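Side-chain contacts in uncharacterized protein (Wolinella succinogenes, PDB 3JYG), which is of unknown function but belongs to the 6-pyruvoyl tetrahydropterin synthase family and holds a bound zinc ion: residues Leu66-Arg71 against Ser154-Leu159; Phe81-Asp86 against Thr92-Phe97; Val104-Glu107 against Ala111-Asp114; Val133-Val138 against Ala145-Glu150. One frame throughout, in Å; residues are numbered along the deposited sequence.

Contact 1 of 4, residues Leu66-Arg71 against Ser154-Leu159; sequences LNWFKR and SRIQPL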
loop_
_atom_site.group_PDB
_atom_site.type_symbol
_atom_site.label_atom_id
_atom_site.label_comp_id
_atom_site.label_asym_id
_atom_site.label_seq_id
_atom_site.Cartn_x
_atom_site.Cartn_y
_atom_site.Cartn_z
ATOM N N LEU A 66 9.048 1.004 -18.283
ATOM C CA LEU A 66 9.615 1.906 -17.277
ATOM C C LEU A 66 11.110 1.580 -17.047
ATOM O O LEU A 66 11.767 2.148 -16.144
ATOM C CB LEU A 66 8.798 1.863 -15.973
ATOM C CG LEU A 66 7.459 2.658 -15.978
ATOM C CD1 LEU A 66 6.598 2.389 -14.735
ATOM C CD2 LEU A 66 7.691 4.203 -16.186
ATOM N N ASN A 67 11.648 0.690 -17.893
ATOM C CA ASN A 67 13.087 0.337 -17.832
ATOM C C ASN A 67 14.029 1.542 -17.958
ATOM O O ASN A 67 15.019 1.627 -17.264
ATOM C CB ASN A 67 13.458 -0.767 -18.855
ATOM C CG ASN A 67 12.939 -2.157 -18.458
ATOM O OD1 ASN A 67 12.488 -2.400 -17.318
ATOM N ND2 ASN A 67 12.990 -3.079 -19.413
ATOM N N TRP A 68 13.722 2.466 -18.856
ATOM C CA TRP A 68 14.494 3.714 -18.979
ATOM C C TRP A 68 14.496 4.521 -17.673
ATOM O O TRP A 68 15.425 5.312 -17.409
ATOM C CB TRP A 68 13.948 4.609 -20.098
ATOM C CG TRP A 68 12.595 5.127 -19.747
ATOM C CD1 TRP A 68 11.413 4.470 -19.918
ATOM C CD2 TRP A 68 12.275 6.367 -19.094
ATOM N NE1 TRP A 68 10.379 5.218 -19.424
ATOM C CE2 TRP A 68 10.872 6.391 -18.920
ATOM C CE3 TRP A 68 13.031 7.449 -18.635
ATOM C CZ2 TRP A 68 10.202 7.470 -18.324
ATOM C CZ3 TRP A 68 12.371 8.506 -18.027
ATOM C CH2 TRP A 68 10.959 8.505 -17.881
ATOM N N PHE A 69 13.433 4.363 -16.894
ATOM C CA PHE A 69 13.310 5.120 -15.664
ATOM C C PHE A 69 14.106 4.402 -14.589
ATOM O O PHE A 69 14.764 5.054 -13.789
ATOM C CB PHE A 69 11.848 5.288 -15.264
ATOM C CG PHE A 69 11.655 6.026 -13.961
ATOM C CD1 PHE A 69 11.783 7.405 -13.907
ATOM C CD2 PHE A 69 11.293 5.345 -12.807
ATOM C CE1 PHE A 69 11.582 8.085 -12.740
ATOM C CE2 PHE A 69 11.078 6.017 -11.624
ATOM C CZ PHE A 69 11.226 7.396 -11.581
ATOM N N LYS A 70 14.069 3.057 -14.614
ATOM C CA LYS A 70 14.939 2.221 -13.802
ATOM C C LYS A 70 16.408 2.607 -13.998
ATOM O O LYS A 70 17.141 2.777 -13.036
ATOM C CB LYS A 70 14.766 0.728 -14.148
ATOM C CG LYS A 70 15.370 -0.181 -13.101
ATOM C CD LYS A 70 14.914 -1.660 -13.212
ATOM C CE LYS A 70 15.198 -2.381 -11.886
ATOM N NZ LYS A 70 16.655 -2.414 -11.590
ATOM N N ARG A 71 16.814 2.756 -15.254
ATOM C CA ARG A 71 18.191 3.067 -15.594
ATOM C C ARG A 71 18.586 4.411 -14.995
ATOM O O ARG A 71 19.646 4.532 -14.404
ATOM C CB ARG A 71 18.386 3.072 -17.105
ATOM C CG ARG A 71 19.856 2.811 -17.527
ATOM C CD ARG A 71 19.982 2.698 -19.059
ATOM N NE ARG A 71 19.306 3.841 -19.653
ATOM C CZ ARG A 71 19.107 4.046 -20.954
ATOM N NH1 ARG A 71 19.557 3.184 -21.865
ATOM N NH2 ARG A 71 18.450 5.133 -21.333
ATOM N N SER A 154 6.742 14.234 -18.504
ATOM C CA SER A 154 7.279 14.854 -19.726
ATOM C C SER A 154 7.745 13.838 -20.737
ATOM O O SER A 154 7.913 14.176 -21.917
ATOM C CB SER A 154 8.414 15.832 -19.391
ATOM O OG SER A 154 9.570 15.134 -18.987
ATOM N N ARG A 155 7.949 12.602 -20.282
ATOM C CA ARG A 155 8.457 11.490 -21.122
ATOM C C ARG A 155 7.420 10.423 -21.574
ATOM O O ARG A 155 7.607 9.831 -22.629
ATOM C CB ARG A 155 9.610 10.750 -20.403
ATOM C CG ARG A 155 10.800 11.615 -19.994
ATOM C CD ARG A 155 11.535 12.182 -21.200
ATOM N NE ARG A 155 12.993 12.071 -21.050
ATOM C CZ ARG A 155 13.754 12.877 -20.301
ATOM N NH1 ARG A 155 13.210 13.871 -19.598
ATOM N NH2 ARG A 155 15.066 12.684 -20.253
ATOM N N ILE A 156 6.367 10.133 -20.801
ATOM C CA ILE A 156 5.534 8.939 -21.108
ATOM C C ILE A 156 4.445 9.068 -22.194
ATOM O O ILE A 156 3.814 8.069 -22.583
ATOM C CB ILE A 156 4.872 8.245 -19.824
ATOM C CG1 ILE A 156 4.031 9.245 -19.030
ATOM C CG2 ILE A 156 5.922 7.532 -18.955
ATOM C CD1 ILE A 156 2.683 9.569 -19.650
ATOM N N GLN A 157 4.218 10.282 -22.675
ATOM C CA GLN A 157 3.309 10.518 -23.796
ATOM C C GLN A 157 3.262 9.453 -24.911
ATOM O O GLN A 157 2.195 8.968 -25.226
ATOM C CB GLN A 157 3.615 11.865 -24.422
ATOM C CG GLN A 157 2.455 12.444 -25.165
ATOM C CD GLN A 157 2.332 13.924 -24.882
ATOM O OE1 GLN A 157 2.553 14.374 -23.737
ATOM N NE2 GLN A 157 1.968 14.700 -25.910
ATOM N N PRO A 158 4.416 9.088 -25.517
ATOM C CA PRO A 158 4.295 8.114 -26.611
ATOM C C PRO A 158 3.727 6.761 -26.150
ATOM O O PRO A 158 3.515 5.872 -26.971
ATOM C CB PRO A 158 5.742 7.946 -27.093
ATOM C CG PRO A 158 6.449 9.201 -26.641
ATOM C CD PRO A 158 5.804 9.560 -25.352
ATOM N N LEU A 159 3.487 6.597 -24.842
ATOM C CA LEU A 159 2.935 5.321 -24.346
ATOM C C LEU A 159 1.419 5.289 -24.305
ATOM O O LEU A 159 0.816 4.224 -24.084
ATOM C CB LEU A 159 3.535 4.922 -22.987
ATOM C CG LEU A 159 5.050 4.617 -22.926
ATOM C CD1 LEU A 159 5.424 4.145 -21.523
ATOM C CD2 LEU A 159 5.460 3.568 -23.961
#

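Contact 2 of 4, residues Phe81-Asp86 against Thr92-Phe97; sequences FIIDID and TLLPHF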
loop_
_atom_site.group_PDB
_atom_site.type_symbol
_atom_site.label_atom_id
_atom_site.label_comp_id
_atom_site.label_asym_id
_atom_site.label_seq_id
_atom_site.Cartn_x
_atom_site.Cartn_y
_atom_site.Cartn_z
ATOM N N PHE A 81 25.000 11.460 -3.096
ATOM C CA PHE A 81 24.504 12.417 -2.123
ATOM C C PHE A 81 23.714 13.555 -2.864
ATOM O O PHE A 81 24.278 14.290 -3.708
ATOM C CB PHE A 81 25.664 12.986 -1.314
ATOM C CG PHE A 81 25.230 13.914 -0.176
ATOM C CD1 PHE A 81 24.805 15.222 -0.451
ATOM C CD2 PHE A 81 25.334 13.494 1.146
ATOM C CE1 PHE A 81 24.399 16.108 0.576
ATOM C CE2 PHE A 81 24.959 14.356 2.209
ATOM C CZ PHE A 81 24.471 15.690 1.903
ATOM N N ILE A 82 22.449 13.715 -2.518
ATOM C CA ILE A 82 21.591 14.701 -3.229
ATOM C C ILE A 82 21.610 16.019 -2.453
ATOM O O ILE A 82 21.319 16.074 -1.263
ATOM C CB ILE A 82 20.106 14.242 -3.380
ATOM C CG1 ILE A 82 20.017 12.828 -4.005
ATOM C CG2 ILE A 82 19.292 15.299 -4.190
ATOM C CD1 ILE A 82 18.563 12.266 -4.079
ATOM N N ILE A 83 22.002 17.086 -3.131
ATOM C CA ILE A 83 22.181 18.363 -2.441
ATOM C C ILE A 83 21.470 19.497 -3.191
ATOM O O ILE A 83 21.551 19.604 -4.415
ATOM C CB ILE A 83 23.647 18.674 -2.221
ATOM C CG1 ILE A 83 23.823 19.849 -1.237
ATOM C CG2 ILE A 83 24.333 18.926 -3.600
ATOM C CD1 ILE A 83 25.330 20.150 -0.811
ATOM N N ASP A 84 20.742 20.324 -2.429
ATOM C CA ASP A 84 20.139 21.526 -2.975
ATOM C C ASP A 84 21.275 22.479 -3.411
ATOM O O ASP A 84 22.210 22.739 -2.654
ATOM C CB ASP A 84 19.180 22.124 -1.906
ATOM C CG ASP A 84 18.385 23.359 -2.387
ATOM O OD1 ASP A 84 18.629 23.920 -3.460
ATOM O OD2 ASP A 84 17.481 23.787 -1.643
ATOM N N ILE A 85 21.227 22.935 -4.672
ATOM C CA ILE A 85 22.064 24.070 -5.104
ATOM C C ILE A 85 22.078 25.217 -4.067
ATOM O O ILE A 85 23.087 25.877 -3.905
ATOM C CB ILE A 85 21.669 24.597 -6.536
ATOM C CG1 ILE A 85 22.682 25.587 -7.123
ATOM C CG2 ILE A 85 20.205 25.151 -6.609
ATOM C CD1 ILE A 85 24.066 24.957 -7.436
ATOM N N ASP A 86 20.971 25.465 -3.393
ATOM C CA ASP A 86 20.935 26.580 -2.462
ATOM C C ASP A 86 21.104 26.214 -1.030
ATOM O O ASP A 86 20.794 26.996 -0.176
ATOM C CB ASP A 86 19.641 27.360 -2.612
ATOM C CG ASP A 86 19.699 28.355 -3.773
ATOM O OD1 ASP A 86 20.821 28.677 -4.243
ATOM O OD2 ASP A 86 18.630 28.795 -4.217
ATOM N N THR A 92 30.783 24.939 1.339
ATOM C CA THR A 92 31.584 24.187 2.302
ATOM C C THR A 92 31.857 22.737 1.875
ATOM O O THR A 92 32.962 22.254 2.021
ATOM C CB THR A 92 30.896 24.201 3.658
ATOM O OG1 THR A 92 30.842 25.559 4.084
ATOM C CG2 THR A 92 31.678 23.379 4.716
ATOM N N LEU A 93 30.841 22.073 1.318
ATOM C CA LEU A 93 30.932 20.683 0.892
ATOM C C LEU A 93 31.434 20.529 -0.502
ATOM O O LEU A 93 32.026 19.512 -0.796
ATOM C CB LEU A 93 29.580 19.966 1.031
ATOM C CG LEU A 93 29.001 19.822 2.441
ATOM C CD1 LEU A 93 27.514 19.391 2.350
ATOM C CD2 LEU A 93 29.787 18.853 3.250
ATOM N N LEU A 94 31.205 21.527 -1.358
ATOM C CA LEU A 94 31.808 21.573 -2.711
ATOM C C LEU A 94 32.682 22.830 -2.958
ATOM O O LEU A 94 32.369 23.636 -3.843
ATOM C CB LEU A 94 30.719 21.462 -3.807
ATOM C CG LEU A 94 29.906 20.160 -3.897
ATOM C CD1 LEU A 94 28.688 20.301 -2.942
ATOM C CD2 LEU A 94 29.462 19.858 -5.355
ATOM N N PRO A 95 33.783 22.991 -2.176
ATOM C CA PRO A 95 34.594 24.210 -2.221
ATOM C C PRO A 95 35.201 24.540 -3.591
ATOM O O PRO A 95 35.338 25.727 -3.915
ATOM C CB PRO A 95 35.685 23.942 -1.156
ATOM C CG PRO A 95 35.823 22.449 -1.099
ATOM C CD PRO A 95 34.339 22.024 -1.190
ATOM N N HIS A 96 35.500 23.523 -4.412
ATOM C CA HIS A 96 36.042 23.735 -5.748
ATOM C C HIS A 96 35.032 24.300 -6.718
ATOM O O HIS A 96 35.395 24.636 -7.836
ATOM C CB HIS A 96 36.608 22.421 -6.327
ATOM C CG HIS A 96 37.783 21.891 -5.570
ATOM N ND1 HIS A 96 37.653 21.224 -4.368
ATOM C CD2 HIS A 96 39.112 21.951 -5.826
ATOM C CE1 HIS A 96 38.850 20.878 -3.926
ATOM N NE2 HIS A 96 39.752 21.300 -4.798
ATOM N N PHE A 97 33.759 24.344 -6.307
ATOM C CA PHE A 97 32.653 24.786 -7.152
ATOM C C PHE A 97 31.804 25.793 -6.361
ATOM O O PHE A 97 30.581 25.855 -6.517
ATOM C CB PHE A 97 31.789 23.572 -7.588
ATOM C CG PHE A 97 32.530 22.580 -8.461
ATOM C CD1 PHE A 97 33.199 21.492 -7.893
ATOM C CD2 PHE A 97 32.589 22.769 -9.839
ATOM C CE1 PHE A 97 33.918 20.600 -8.685
ATOM C CE2 PHE A 97 33.278 21.887 -10.642
ATOM C CZ PHE A 97 33.949 20.790 -10.070
#

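Contact 3 of 4, residues Val104-Glu107 against Ala111-Asp114; sequences VWME and ARVD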
loop_
_atom_site.group_PDB
_atom_site.type_symbol
_atom_site.label_atom_id
_atom_site.label_comp_id
_atom_site.label_asym_id
_atom_site.label_seq_id
_atom_site.Cartn_x
_atom_site.Cartn_y
_atom_site.Cartn_z
ATOM N N VAL A 104 27.184 20.936 -14.731
ATOM C CA VAL A 104 26.649 20.508 -16.001
ATOM C C VAL A 104 25.209 20.053 -15.764
ATOM O O VAL A 104 24.986 19.017 -15.138
ATOM C CB VAL A 104 27.526 19.364 -16.586
ATOM C CG1 VAL A 104 27.087 19.035 -18.032
ATOM C CG2 VAL A 104 29.048 19.717 -16.477
ATOM N N TRP A 105 24.235 20.838 -16.255
ATOM C CA TRP A 105 22.810 20.574 -15.986
ATOM C C TRP A 105 22.331 19.665 -17.042
ATOM O O TRP A 105 22.565 19.906 -18.209
ATOM C CB TRP A 105 21.952 21.853 -16.006
ATOM C CG TRP A 105 22.293 22.672 -14.883
ATOM C CD1 TRP A 105 23.246 23.645 -14.847
ATOM C CD2 TRP A 105 21.761 22.568 -13.557
ATOM N NE1 TRP A 105 23.336 24.172 -13.582
ATOM C CE2 TRP A 105 22.447 23.527 -12.764
ATOM C CE3 TRP A 105 20.776 21.763 -12.961
ATOM C CZ2 TRP A 105 22.184 23.714 -11.433
ATOM C CZ3 TRP A 105 20.505 21.948 -11.610
ATOM C CH2 TRP A 105 21.228 22.911 -10.859
HETATM N N MSE A 106 21.642 18.621 -16.632
HETATM C CA MSE A 106 21.153 17.634 -17.569
HETATM C C MSE A 106 19.704 17.944 -17.847
HETATM O O MSE A 106 19.086 18.719 -17.131
HETATM C CB MSE A 106 21.328 16.245 -16.957
HETATM C CG MSE A 106 22.687 16.118 -16.281
HETATM SE SE MSE A 106 24.067 16.301 -17.667
HETATM C CE MSE A 106 25.638 16.025 -16.515
ATOM N N GLU A 107 19.157 17.327 -18.876
ATOM C CA GLU A 107 17.753 17.569 -19.230
ATOM C C GLU A 107 16.777 17.282 -18.052
ATOM O O GLU A 107 15.840 18.045 -17.840
ATOM C CB GLU A 107 17.370 16.760 -20.465
ATOM C CG GLU A 107 17.680 17.435 -21.793
ATOM C CD GLU A 107 16.543 17.211 -22.804
ATOM O OE1 GLU A 107 16.090 16.039 -22.958
ATOM O OE2 GLU A 107 16.077 18.212 -23.420
ATOM N N ALA A 111 22.164 18.401 -11.822
ATOM C CA ALA A 111 23.515 18.650 -12.288
ATOM C C ALA A 111 24.570 17.728 -11.677
ATOM O O ALA A 111 24.434 17.239 -10.543
ATOM C CB ALA A 111 23.905 20.128 -12.073
ATOM N N ARG A 112 25.631 17.527 -12.455
ATOM C CA ARG A 112 26.903 17.026 -11.941
ATOM C C ARG A 112 27.953 18.124 -12.051
ATOM O O ARG A 112 27.803 19.072 -12.850
ATOM C CB ARG A 112 27.351 15.795 -12.710
ATOM C CG ARG A 112 26.329 14.668 -12.635
ATOM C CD ARG A 112 26.884 13.405 -13.195
ATOM N NE ARG A 112 27.505 12.675 -12.106
ATOM C CZ ARG A 112 28.734 12.167 -12.109
ATOM N NH1 ARG A 112 29.528 12.262 -13.184
ATOM N NH2 ARG A 112 29.138 11.528 -11.029
ATOM N N VAL A 113 29.012 18.041 -11.256
ATOM C CA VAL A 113 30.084 19.019 -11.429
ATOM C C VAL A 113 30.745 18.818 -12.812
ATOM O O VAL A 113 30.654 17.735 -13.400
ATOM C CB VAL A 113 31.097 18.981 -10.268
ATOM C CG1 VAL A 113 30.383 19.312 -8.954
ATOM C CG2 VAL A 113 31.800 17.606 -10.213
ATOM N N ASP A 114 31.319 19.889 -13.355
ATOM C CA ASP A 114 32.178 19.810 -14.518
ATOM C C ASP A 114 33.515 19.281 -14.013
ATOM O O ASP A 114 34.225 20.000 -13.318
ATOM C CB ASP A 114 32.411 21.213 -15.132
ATOM C CG ASP A 114 33.226 21.156 -16.436
ATOM O OD1 ASP A 114 33.898 20.124 -16.711
ATOM O OD2 ASP A 114 33.181 22.157 -17.184
#

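Contact 4 of 4, residues Val133-Val138 against Ala145-Glu150; sequences VVVRFV and ASWLLE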
loop_
_atom_site.group_PDB
_atom_site.type_symbol
_atom_site.label_atom_id
_atom_site.label_comp_id
_atom_site.label_asym_id
_atom_site.label_seq_id
_atom_site.Cartn_x
_atom_site.Cartn_y
_atom_site.Cartn_z
ATOM N N VAL A 133 24.688 14.838 -6.607
ATOM C CA VAL A 133 23.651 15.095 -7.586
ATOM C C VAL A 133 23.059 16.411 -7.130
ATOM O O VAL A 133 22.538 16.501 -6.016
ATOM C CB VAL A 133 22.569 14.000 -7.552
ATOM C CG1 VAL A 133 21.335 14.430 -8.325
ATOM C CG2 VAL A 133 23.140 12.692 -8.178
ATOM N N VAL A 134 23.194 17.435 -7.972
ATOM C CA VAL A 134 22.790 18.763 -7.548
ATOM C C VAL A 134 21.412 19.070 -8.103
ATOM O O VAL A 134 21.181 18.881 -9.297
ATOM C CB VAL A 134 23.830 19.849 -7.940
ATOM C CG1 VAL A 134 23.376 21.251 -7.442
ATOM C CG2 VAL A 134 25.227 19.489 -7.375
ATOM N N VAL A 135 20.499 19.536 -7.241
ATOM C CA VAL A 135 19.099 19.751 -7.674
ATOM C C VAL A 135 18.617 21.134 -7.238
ATOM O O VAL A 135 19.155 21.695 -6.309
ATOM C CB VAL A 135 18.098 18.644 -7.132
ATOM C CG1 VAL A 135 18.311 17.229 -7.848
ATOM C CG2 VAL A 135 18.092 18.575 -5.565
ATOM N N ARG A 136 17.556 21.644 -7.849
ATOM C CA ARG A 136 17.068 22.993 -7.503
ATOM C C ARG A 136 15.886 22.967 -6.545
ATOM O O ARG A 136 14.838 23.544 -6.871
ATOM C CB ARG A 136 16.631 23.736 -8.795
ATOM C CG ARG A 136 17.758 24.032 -9.805
ATOM C CD ARG A 136 17.171 24.764 -11.094
ATOM N NE ARG A 136 16.564 26.028 -10.712
ATOM C CZ ARG A 136 15.563 26.675 -11.337
ATOM N NH1 ARG A 136 14.974 26.200 -12.433
ATOM N NH2 ARG A 136 15.152 27.812 -10.805
ATOM N N PHE A 137 16.020 22.272 -5.405
ATOM C CA PHE A 137 14.957 22.141 -4.431
ATOM C C PHE A 137 15.553 21.490 -3.214
ATOM O O PHE A 137 16.569 20.774 -3.316
ATOM C CB PHE A 137 13.752 21.282 -4.914
ATOM C CG PHE A 137 14.115 19.914 -5.482
ATOM C CD1 PHE A 137 14.095 19.700 -6.879
ATOM C CD2 PHE A 137 14.405 18.831 -4.654
ATOM C CE1 PHE A 137 14.427 18.429 -7.434
ATOM C CE2 PHE A 137 14.713 17.555 -5.188
ATOM C CZ PHE A 137 14.726 17.346 -6.573
ATOM N N VAL A 138 14.913 21.705 -2.071
ATOM C CA VAL A 138 15.348 21.035 -0.828
ATOM C C VAL A 138 14.910 19.592 -0.980
ATOM O O VAL A 138 13.727 19.314 -1.238
ATOM C CB VAL A 138 14.756 21.707 0.424
ATOM C CG1 VAL A 138 13.171 21.605 0.445
ATOM C CG2 VAL A 138 15.326 21.103 1.697
ATOM N N ALA A 145 9.530 13.224 -4.911
ATOM C CA ALA A 145 8.331 12.679 -5.547
ATOM C C ALA A 145 7.801 13.632 -6.648
ATOM O O ALA A 145 7.557 13.175 -7.755
ATOM C CB ALA A 145 7.239 12.427 -4.514
ATOM N N SER A 146 7.663 14.924 -6.346
ATOM C CA SER A 146 7.244 15.930 -7.365
ATOM C C SER A 146 8.160 16.029 -8.563
ATOM O O SER A 146 7.690 16.169 -9.689
ATOM C CB SER A 146 7.168 17.353 -6.777
ATOM O OG SER A 146 6.460 17.333 -5.542
ATOM N N TRP A 147 9.472 15.972 -8.312
ATOM C CA TRP A 147 10.471 16.075 -9.335
ATOM C C TRP A 147 10.374 14.860 -10.278
ATOM O O TRP A 147 10.365 14.974 -11.523
ATOM C CB TRP A 147 11.851 16.087 -8.628
ATOM C CG TRP A 147 12.981 16.133 -9.582
ATOM C CD1 TRP A 147 13.120 16.972 -10.673
ATOM C CD2 TRP A 147 14.132 15.287 -9.568
ATOM N NE1 TRP A 147 14.303 16.660 -11.357
ATOM C CE2 TRP A 147 14.936 15.640 -10.689
ATOM C CE3 TRP A 147 14.576 14.272 -8.707
ATOM C CZ2 TRP A 147 16.157 15.036 -10.943
ATOM C CZ3 TRP A 147 15.789 13.644 -8.978
ATOM C CH2 TRP A 147 16.563 14.030 -10.094
ATOM N N LEU A 148 10.233 13.670 -9.682
ATOM C CA LEU A 148 10.162 12.461 -10.511
ATOM C C LEU A 148 8.833 12.380 -11.242
ATOM O O LEU A 148 8.778 11.923 -12.392
ATOM C CB LEU A 148 10.437 11.194 -9.670
ATOM C CG LEU A 148 11.806 11.115 -8.989
ATOM C CD1 LEU A 148 11.829 9.946 -7.995
ATOM C CD2 LEU A 148 12.973 11.006 -9.986
ATOM N N LEU A 149 7.751 12.810 -10.593
ATOM C CA LEU A 149 6.492 13.015 -11.314
ATOM C C LEU A 149 6.673 13.937 -12.560
ATOM O O LEU A 149 6.238 13.581 -13.676
ATOM C CB LEU A 149 5.378 13.553 -10.368
ATOM C CG LEU A 149 4.023 13.831 -11.026
ATOM C CD1 LEU A 149 3.379 12.609 -11.643
ATOM C CD2 LEU A 149 3.078 14.443 -9.986
ATOM N N GLU A 150 7.339 15.090 -12.395
ATOM C CA GLU A 150 7.554 15.975 -13.560
ATOM C C GLU A 150 8.316 15.261 -14.651
ATOM O O GLU A 150 7.985 15.366 -15.844
ATOM C CB GLU A 150 8.363 17.219 -13.217
ATOM C CG GLU A 150 7.735 18.127 -12.256
ATOM C CD GLU A 150 8.323 19.553 -12.360
ATOM O OE1 GLU A 150 9.559 19.699 -12.523
ATOM O OE2 GLU A 150 7.541 20.517 -12.285
#

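Contact 1 of 4, residues Leu66-Arg71 against Ser154-Leu159
L66 O takes two backbone hydrogen bonds, from F69 N and K70 N, each 2.9 Å long, and they close the first turn of helix 67-77, from which W68 points toward R155 and I156. L66 is at the N-cap position of this helix. The CG of W68 lies between its backbone N and carbonyl carbon (chi1 68°), which carries the six-membered ring out to the other segment. The far rim of that ring does the touching. W68 CH2 is 3.6 Å from R155 CB, and R155 CG follows at 3.8 Å from the same atom. R155 comes in at a slant to the ring, and its guanidinium lies beyond the ring and does not stack on it. I156 approaches differently, at the indole edge and near its plane, with I156 CG2 4.3 Å from W68 CZ2. Within its own helix W68 has F69 CB over one ring face, 3.8 Å above the plane. F28 of the second subunit meets the W68 ring at about 85° and also packs on P158 and L159, so the contact borders a subunit interface. The charge of R155 goes elsewhere: R155 NH2 makes a salt bridge with E108. W68 meets the CB and CG of the arginine, not its charged end. The join between the two segments is apolar, while the arginine's charge is met outside them, which probably helps to fix how its chain lies.

Contact 2 of 4, residues Phe81-Asp86 against Thr92-Phe97
Residues 81-84 of strand 80-84 face the end of helix 90-93 across a gap of 9.6 Å between I83 CA and L93 CA, and L94 is the first residue to leave the helical path. Side chains alone bridge that distance. I83 is stretched out, with CG1 anti to its backbone N (chi1 -168°) and CD1 carried on in the same extended line. That single methyl makes both contacts. I83 CD1 is 3.9 Å from L93 CD1 and 4.0 Å from L94 CD1. The two leucine methyls come from directions roughly at right angles, so the tip of I83 fits between them. L94 runs alongside I83 in the opposite sense, while L93 comes in at an angle. On the strand itself, I83 CB lies at the edge of the F81 ring, in its plane. Past the strand the chain turns through an Asx turn. D86 N donates to D84 OD1 at 2.8 Å and nearly straight, 170°, though it meets the carboxylate from well above its plane. The other oxygen, D84 OD2, accepts from W20 NE1, so both oxygens of this buried carboxylate have partners. Strand 80-84 lies in the sheet between strands 132-135 and 3-17. L94 also packs on F132 of strand 132-135, on Y129 of helix 123-131 and on V113 of strand 110-113, so the residue just past helix 90-93 meets one helix and two further strands.

Contact 3 of 4, residues Val104-Glu107 against Ala111-Asp114
A beta hairpin, strands 103-105 and 110-113, forms the edge of the mixed sheet within this chain, and V104 and R112 form an antiparallel hydrogen-bonded pair in it. V104 N donates to R112 O at 2.7 Å, almost perfectly straight at 179°. The return bond, from R112 N to V104 O, is longer at 3.1 Å and more bent, with its donor tilted from the carbonyl plane. V104 O also receives a CA-H...O contact from A111 CA at 3.2 Å. W105 and A111 form the next pair, a non-hydrogen-bonded one, and their side chains share a face of the sheet. The CG of W105 is anti to its carbonyl carbon and beside the backbone N (chi1 -68°), which lays the indole over the alanine. A111 CB meets the face of the six-membered ring of W105, 3.6 Å from its centroid and 11° off the ring normal. This is a CH-pi contact. On the other face V104 CG2 packs on the backbone of D114, 3.7 Å from D114 CA. The selenomethionine M106 brings its end methyl, M106 CE, to 4.2 Å from R112 CG. The charged end of R112 goes on to a salt bridge with E130, and D114 OD1 accepts from the backbone N of E116. W105 also packs on R136 in the loop after strand 132-135. Two backbone bonds thus set the pairing of the strands. The indole of W105 covers the methyl of A111, while R112 finds its counter-charge, and D114 its backbone donor, outside the two segments.

Contact 4 of 4, residues Val133-Val138 against Ala145-Glu150
W147 meets V135 and F137 where helix 141-155 lies beside the end of strand 132-135, in a chain whose long strands and paired helices fit the tunnelling fold (T-fold) of this family. A145 opens the helical segment, and its carbonyl oxygen A145 O accepts from L149 N at 2.9 Å. S146 follows on another side of the helix, where it packs on Y5 of the third subunit. W147 then carries the contact. Its CG is anti to the backbone N (chi1 178°), and the indole reaches out toward the strand. V135 and F137 both lie over the same face of this indole. V135 CG1 is over the rim, 4.3 Å from W147 CH2. The phenyl ring comes in obliquely, its plane 52° from that of the five-membered ring. V135 also serves F137, since its CG2 lies 3.5 Å above the phenyl plane. V135 thus touches both rings, with CG1 on the indole and CG2 on the phenyl. W147 NE1 donates to E108 O, which satisfies the buried indole N-H. L149 packs on V178 of strand 174-180. The nearest approach is F137 CE1 to W147 CG, at 3.5 Å.

In the fold
Contacts 2 and 4 are buried, while contacts 1 and 3 are partly buried. Contacts 2, 3 and 4 reach one sheet: V134 O probably accepts from A111 N, and V135 O from I85 N. Contacts 1 and 4 share helix 141-155, and F69 packs on L148 between them. The same two contacts also share E108 as a polar partner. V113 of contact 3 touches F97 of contact 2. The chemistry follows the place. Contact 2 is aliphatic, contact 4 mainly aromatic, and contact 3 adds backbone bonds at the sheet edge. Contact 1 pairs an indole with an arginine chain beside the second subunit.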